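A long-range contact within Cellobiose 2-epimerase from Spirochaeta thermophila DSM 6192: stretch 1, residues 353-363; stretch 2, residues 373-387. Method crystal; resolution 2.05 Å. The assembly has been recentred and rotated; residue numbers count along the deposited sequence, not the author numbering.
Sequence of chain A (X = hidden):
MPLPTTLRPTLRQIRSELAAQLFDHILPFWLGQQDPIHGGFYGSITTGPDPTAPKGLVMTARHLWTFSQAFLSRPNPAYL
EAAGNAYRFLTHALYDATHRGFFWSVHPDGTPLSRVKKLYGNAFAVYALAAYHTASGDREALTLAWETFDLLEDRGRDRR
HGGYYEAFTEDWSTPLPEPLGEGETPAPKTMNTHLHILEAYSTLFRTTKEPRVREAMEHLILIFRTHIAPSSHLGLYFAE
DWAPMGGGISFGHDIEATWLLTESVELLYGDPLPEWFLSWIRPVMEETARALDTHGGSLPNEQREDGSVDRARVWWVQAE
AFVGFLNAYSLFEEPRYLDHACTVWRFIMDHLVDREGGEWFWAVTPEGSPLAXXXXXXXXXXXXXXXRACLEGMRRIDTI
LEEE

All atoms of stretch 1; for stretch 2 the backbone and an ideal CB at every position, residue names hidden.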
# COMPACT_ATOMS: atom_id res chain seq x y z
N VAL A 353 12.80 -4.49 -12.72
CA VAL A 353 12.05 -4.38 -13.96
C VAL A 353 12.32 -5.62 -14.81
O VAL A 353 13.47 -6.01 -15.01
CB VAL A 353 12.42 -3.08 -14.69
CG1 VAL A 353 11.76 -3.00 -16.05
CG2 VAL A 353 12.01 -1.89 -13.87
N ASP A 354 11.27 -6.24 -15.30
CA ASP A 354 11.38 -7.36 -16.15
C ASP A 354 11.05 -6.91 -17.52
O ASP A 354 9.92 -6.88 -17.88
CB ASP A 354 10.44 -8.48 -15.74
CG ASP A 354 10.53 -9.71 -16.63
OD1 ASP A 354 9.77 -10.62 -16.43
OD2 ASP A 354 11.35 -9.78 -17.53
N ARG A 355 12.07 -6.55 -18.28
CA ARG A 355 11.87 -6.13 -19.65
C ARG A 355 11.53 -7.30 -20.61
O ARG A 355 10.97 -7.10 -21.65
CB ARG A 355 13.04 -5.31 -20.13
CG ARG A 355 13.16 -3.96 -19.47
CD ARG A 355 14.60 -3.65 -19.35
NE ARG A 355 14.99 -2.92 -18.17
CZ ARG A 355 14.60 -1.70 -17.87
NH1 ARG A 355 13.73 -1.06 -18.61
NH2 ARG A 355 15.07 -1.15 -16.78
N GLU A 356 11.87 -8.50 -20.22
CA GLU A 356 11.53 -9.66 -21.01
C GLU A 356 10.07 -10.08 -20.86
O GLU A 356 9.32 -9.99 -21.77
CB GLU A 356 12.42 -10.83 -20.63
CG GLU A 356 13.81 -10.73 -21.17
CD GLU A 356 13.87 -10.99 -22.65
OE1 GLU A 356 13.45 -12.09 -23.09
OE2 GLU A 356 14.37 -10.10 -23.37
N GLY A 357 9.71 -10.52 -19.68
CA GLY A 357 8.40 -11.00 -19.39
C GLY A 357 7.35 -10.03 -18.91
O GLY A 357 6.25 -10.43 -18.63
N GLY A 358 7.71 -8.77 -18.78
CA GLY A 358 6.78 -7.74 -18.37
C GLY A 358 6.72 -7.41 -16.90
O GLY A 358 7.14 -8.17 -16.11
N GLU A 359 6.24 -6.22 -16.59
CA GLU A 359 6.11 -5.72 -15.23
C GLU A 359 7.38 -5.79 -14.40
O GLU A 359 8.44 -5.64 -14.88
CB GLU A 359 4.95 -6.44 -14.52
CG GLU A 359 3.89 -5.59 -13.91
CD GLU A 359 4.14 -5.29 -12.46
OE1 GLU A 359 5.01 -5.86 -11.84
OE2 GLU A 359 3.47 -4.45 -11.94
N TRP A 360 7.23 -6.02 -13.13
CA TRP A 360 8.29 -6.15 -12.20
C TRP A 360 8.33 -7.52 -11.53
O TRP A 360 7.32 -8.10 -11.28
CB TRP A 360 8.18 -5.10 -11.09
CG TRP A 360 8.27 -3.61 -11.43
CD1 TRP A 360 8.15 -3.02 -12.63
CD2 TRP A 360 8.48 -2.55 -10.52
NE1 TRP A 360 8.26 -1.72 -12.55
CE2 TRP A 360 8.48 -1.38 -11.26
CE3 TRP A 360 8.66 -2.47 -9.16
CZ2 TRP A 360 8.67 -0.15 -10.68
CZ3 TRP A 360 8.85 -1.25 -8.61
CH2 TRP A 360 8.85 -0.12 -9.36
N PHE A 361 9.51 -8.06 -11.31
CA PHE A 361 9.62 -9.29 -10.53
C PHE A 361 9.08 -9.07 -9.13
O PHE A 361 9.15 -7.96 -8.59
CB PHE A 361 11.07 -9.74 -10.50
CG PHE A 361 11.59 -10.21 -11.86
CD1 PHE A 361 12.68 -9.59 -12.47
CD2 PHE A 361 10.95 -11.24 -12.53
CE1 PHE A 361 13.14 -10.03 -13.72
CE2 PHE A 361 11.40 -11.68 -13.78
CZ PHE A 361 12.50 -11.07 -14.37
N TRP A 362 8.50 -10.13 -8.55
CA TRP A 362 8.15 -10.09 -7.13
C TRP A 362 9.38 -9.82 -6.26
O TRP A 362 9.31 -9.09 -5.27
CB TRP A 362 7.49 -11.41 -6.71
CG TRP A 362 7.22 -11.48 -5.24
CD1 TRP A 362 8.13 -11.67 -4.23
CD2 TRP A 362 5.93 -11.39 -4.61
NE1 TRP A 362 7.49 -11.68 -3.01
CE2 TRP A 362 6.14 -11.52 -3.22
CE3 TRP A 362 4.63 -11.22 -5.09
CZ2 TRP A 362 5.10 -11.46 -2.30
CZ3 TRP A 362 3.59 -11.15 -4.17
CH2 TRP A 362 3.83 -11.27 -2.79
N ALA A 363 10.51 -10.44 -6.61
CA ALA A 363 11.72 -10.35 -5.79
C ALA A 363 12.93 -10.84 -6.58
O ALA A 363 12.83 -11.65 -7.51
CB ALA A 363 11.57 -11.15 -4.49
N UNK A 373 9.54 -19.21 -8.61
CA UNK A 373 8.48 -19.77 -7.80
C UNK A 373 7.47 -18.78 -7.28
O UNK A 373 6.62 -19.15 -6.47
CB UNK A 373 9.10 -20.51 -6.61
N UNK A 374 7.53 -17.54 -7.74
CA UNK A 374 6.59 -16.48 -7.37
C UNK A 374 5.83 -16.02 -8.55
O UNK A 374 6.25 -16.19 -9.66
CB UNK A 374 7.31 -15.29 -6.73
N UNK A 375 4.70 -15.42 -8.30
CA UNK A 375 3.93 -14.89 -9.38
C UNK A 375 4.26 -13.47 -9.73
O UNK A 375 4.88 -12.77 -9.01
CB UNK A 375 2.44 -15.00 -9.05
N UNK A 376 3.80 -13.13 -10.91
CA UNK A 376 3.87 -11.83 -11.45
C UNK A 376 2.67 -11.03 -10.98
O UNK A 376 2.76 -9.88 -10.79
CB UNK A 376 3.95 -11.88 -12.98
N UNK A 377 1.54 -11.68 -10.86
CA UNK A 377 0.32 -11.08 -10.40
C UNK A 377 -0.53 -12.07 -9.65
O UNK A 377 -0.52 -13.19 -9.99
CB UNK A 377 -0.46 -10.49 -11.58
N UNK A 378 -1.23 -11.64 -8.62
CA UNK A 378 -2.10 -12.54 -7.88
C UNK A 378 -2.72 -11.88 -6.67
O UNK A 378 -2.93 -10.66 -6.65
CB UNK A 378 -1.32 -13.78 -7.44
N UNK A 379 -3.02 -12.70 -5.67
CA UNK A 379 -3.64 -12.20 -4.45
C UNK A 379 -2.76 -11.18 -3.75
O UNK A 379 -3.26 -10.32 -3.01
CB UNK A 379 -3.95 -13.36 -3.50
N UNK A 380 -1.45 -11.26 -3.94
CA UNK A 380 -0.52 -10.44 -3.18
C UNK A 380 0.22 -9.42 -4.03
O UNK A 380 0.84 -8.51 -3.47
CB UNK A 380 0.49 -11.34 -2.47
N UNK A 381 0.16 -9.52 -5.35
CA UNK A 381 0.81 -8.50 -6.17
C UNK A 381 -0.14 -8.04 -7.26
O UNK A 381 -0.60 -8.83 -8.09
CB UNK A 381 2.11 -9.03 -6.78
N UNK A 382 -0.45 -6.75 -7.23
CA UNK A 382 -1.27 -6.11 -8.23
C UNK A 382 -0.50 -4.92 -8.80
O UNK A 382 0.73 -4.96 -8.87
CB UNK A 382 -2.61 -5.67 -7.64
N UNK A 383 -1.20 -3.91 -9.21
CA UNK A 383 -0.60 -2.76 -9.81
C UNK A 383 -0.43 -1.51 -8.94
O UNK A 383 -0.10 -0.53 -9.45
CB UNK A 383 -1.43 -2.39 -11.04
N UNK A 384 -0.62 -1.63 -7.65
CA UNK A 384 -0.60 -0.53 -6.72
C UNK A 384 0.72 -0.02 -6.16
O UNK A 384 0.99 1.10 -6.29
CB UNK A 384 -1.48 -0.93 -5.53
N UNK A 385 1.53 -0.84 -5.57
CA UNK A 385 2.77 -0.40 -4.98
C UNK A 385 3.68 0.36 -5.97
O UNK A 385 4.10 1.46 -5.69
CB UNK A 385 3.51 -1.61 -4.41
N UNK A 386 3.91 -0.23 -7.12
CA UNK A 386 4.75 0.36 -8.13
C UNK A 386 4.13 1.55 -8.86
O UNK A 386 4.81 2.50 -9.05
CB UNK A 386 5.13 -0.72 -9.15
N UNK A 387 2.87 1.49 -9.25
CA UNK A 387 2.24 2.62 -9.86
C UNK A 387 2.24 3.78 -8.88
O UNK A 387 2.50 4.88 -9.27
CB UNK A 387 0.82 2.27 -10.31

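Position 373 has phi/psi of 90/9, and its CB lies beyond reach of stretch 1. Positive phi favours glycine, and the residue is Gly373.

At position 374 the CB points toward stretch 1, 3.9 Å from Trp362 CB. The indole of Trp362 offers a flat face nearby, so an aromatic or long apolar side chain would suit. The residue is Tyr374. Its ring forms an offset stack on the five-membered ring of Trp362, with centroids 4.5 Å apart and planes at 12°.

Position 375 points sideways, with nothing of stretch 1 within 5.5 Å of its CB. Many residues would fit. It is Glu375; Glu375 O lies 3.7 Å from Trp362 CB.

At position 376 the CB points away, yet stretch 1 gathers acceptors within reach of a long chain: the carboxylate of Asp354 and the O of Gly358. Lysine or arginine would suit. The residue is Lys376. Its end turns back to stretch 1. Lys376 NZ donates to Asp354 OD1 at 2.8 Å, a salt bridge, and to Gly358 O at 2.8 Å.

Positions 377, 378 and 379 point sideways, without stretch 1 near their CB atoms, so stretch 1 does not select among residues. They are Gly377, Gly378 and Met379.

The CB of position 380 points toward stretch 1 and is tight, 3.4 Å from Trp362 CH2. A small side chain would fit, or a larger one that turns aside beyond CB. The residue is Trp380. Its CB meets the edge of the Trp362 ring, and its indole leads away.

Position 381 points toward stretch 1, with its CB 3.7 Å from Trp362 CZ3. Beyond lie Glu359 OE1 and Trp360 O, so a long, positively charged chain is favoured. The residue is Lys381, extended through chi3. Lys381 NZ forms a salt bridge with Glu359 OE1 at 2.5 Å and donates to Trp360 O at 3.0 Å. Lys381 NZ also donates to Lys376 O at 2.6 Å.

Position 382 points away and 383 sideways; many residues would fit at either. They are Ala382 and Ser383. Positions 384 and 385 do not touch stretch 1, which sets no preference there. They are Tyr384 and His385.

At position 386 the CB points toward stretch 1, 3.8 Å from Trp360 CH2 and 4.9 Å from Glu359 OE2. A donor a little longer than serine would suit, such as asparagine, or perhaps glutamine. The residue is Asn386. Asn386 CB sits over the six-membered ring of Trp360, 3.4 Å from its centroid, a CH-pi contact. Asn386 ND2 donates to Glu359 OE2 at 2.8 Å.

Position 387 points away, so many residues would fit. It is Ser387; Ser387 OG donates to Ser383 O at 3.0 Å.

Stretch 2, residues 373-387: GYEKGGMWKASYHNS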
# COMPACT_ATOMS: atom_id res chain seq x y z
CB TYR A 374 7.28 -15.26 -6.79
CG TYR A 374 7.99 -15.50 -5.53
CD1 TYR A 374 7.38 -15.32 -4.33
CD2 TYR A 374 9.27 -15.90 -5.54
CE1 TYR A 374 8.05 -15.55 -3.17
CE2 TYR A 374 9.93 -16.15 -4.41
CZ TYR A 374 9.32 -15.98 -3.23
OH TYR A 374 10.04 -16.21 -2.13
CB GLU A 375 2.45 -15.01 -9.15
CG GLU A 375 1.98 -14.56 -7.81
CD GLU A 375 0.84 -15.40 -7.33
OE1 GLU A 375 0.44 -16.39 -7.98
OE2 GLU A 375 0.34 -15.08 -6.26
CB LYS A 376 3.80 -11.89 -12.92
CG LYS A 376 5.07 -11.68 -13.62
CD LYS A 376 5.80 -10.42 -13.27
CE LYS A 376 7.21 -10.60 -13.77
NZ LYS A 376 7.21 -10.84 -15.21
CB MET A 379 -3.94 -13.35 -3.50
CG MET A 379 -4.88 -14.40 -4.06
SD MET A 379 -6.58 -14.04 -3.62
CE MET A 379 -6.47 -13.96 -1.82
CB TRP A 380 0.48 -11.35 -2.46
CG TRP A 380 -0.10 -12.06 -1.27
CD1 TRP A 380 -0.49 -11.49 -0.08
CD2 TRP A 380 -0.37 -13.46 -1.15
NE1 TRP A 380 -0.98 -12.46 0.77
CE2 TRP A 380 -0.91 -13.68 0.14
CE3 TRP A 380 -0.19 -14.56 -2.00
CZ2 TRP A 380 -1.28 -14.95 0.59
CZ3 TRP A 380 -0.55 -15.82 -1.55
CH2 TRP A 380 -1.09 -16.00 -0.26
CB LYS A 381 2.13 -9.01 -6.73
CG LYS A 381 2.75 -8.13 -7.80
CD LYS A 381 4.09 -8.71 -8.22
CE LYS A 381 4.86 -7.74 -9.14
NZ LYS A 381 4.42 -7.92 -10.53
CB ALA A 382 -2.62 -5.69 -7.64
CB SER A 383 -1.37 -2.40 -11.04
OG SER A 383 -2.56 -1.83 -10.73
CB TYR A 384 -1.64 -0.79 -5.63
CG TYR A 384 -1.36 -0.34 -4.26
CD1 TYR A 384 -1.77 0.89 -3.81
CD2 TYR A 384 -0.77 -1.17 -3.39
CE1 TYR A 384 -1.55 1.27 -2.51
CE2 TYR A 384 -0.58 -0.83 -2.11
CZ TYR A 384 -0.96 0.39 -1.66
OH TYR A 384 -0.72 0.66 -0.36
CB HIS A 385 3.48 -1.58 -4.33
CG HIS A 385 2.98 -1.95 -2.96
ND1 HIS A 385 3.24 -1.20 -1.84
CD2 HIS A 385 2.30 -3.02 -2.53
CE1 HIS A 385 2.72 -1.79 -0.79
NE2 HIS A 385 2.16 -2.90 -1.17
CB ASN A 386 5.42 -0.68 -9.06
CG ASN A 386 4.44 -1.53 -9.85
OD1 ASN A 386 3.26 -1.29 -9.86
ND2 ASN A 386 4.97 -2.51 -10.55
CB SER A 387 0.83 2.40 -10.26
OG SER A 387 0.70 1.65 -11.41
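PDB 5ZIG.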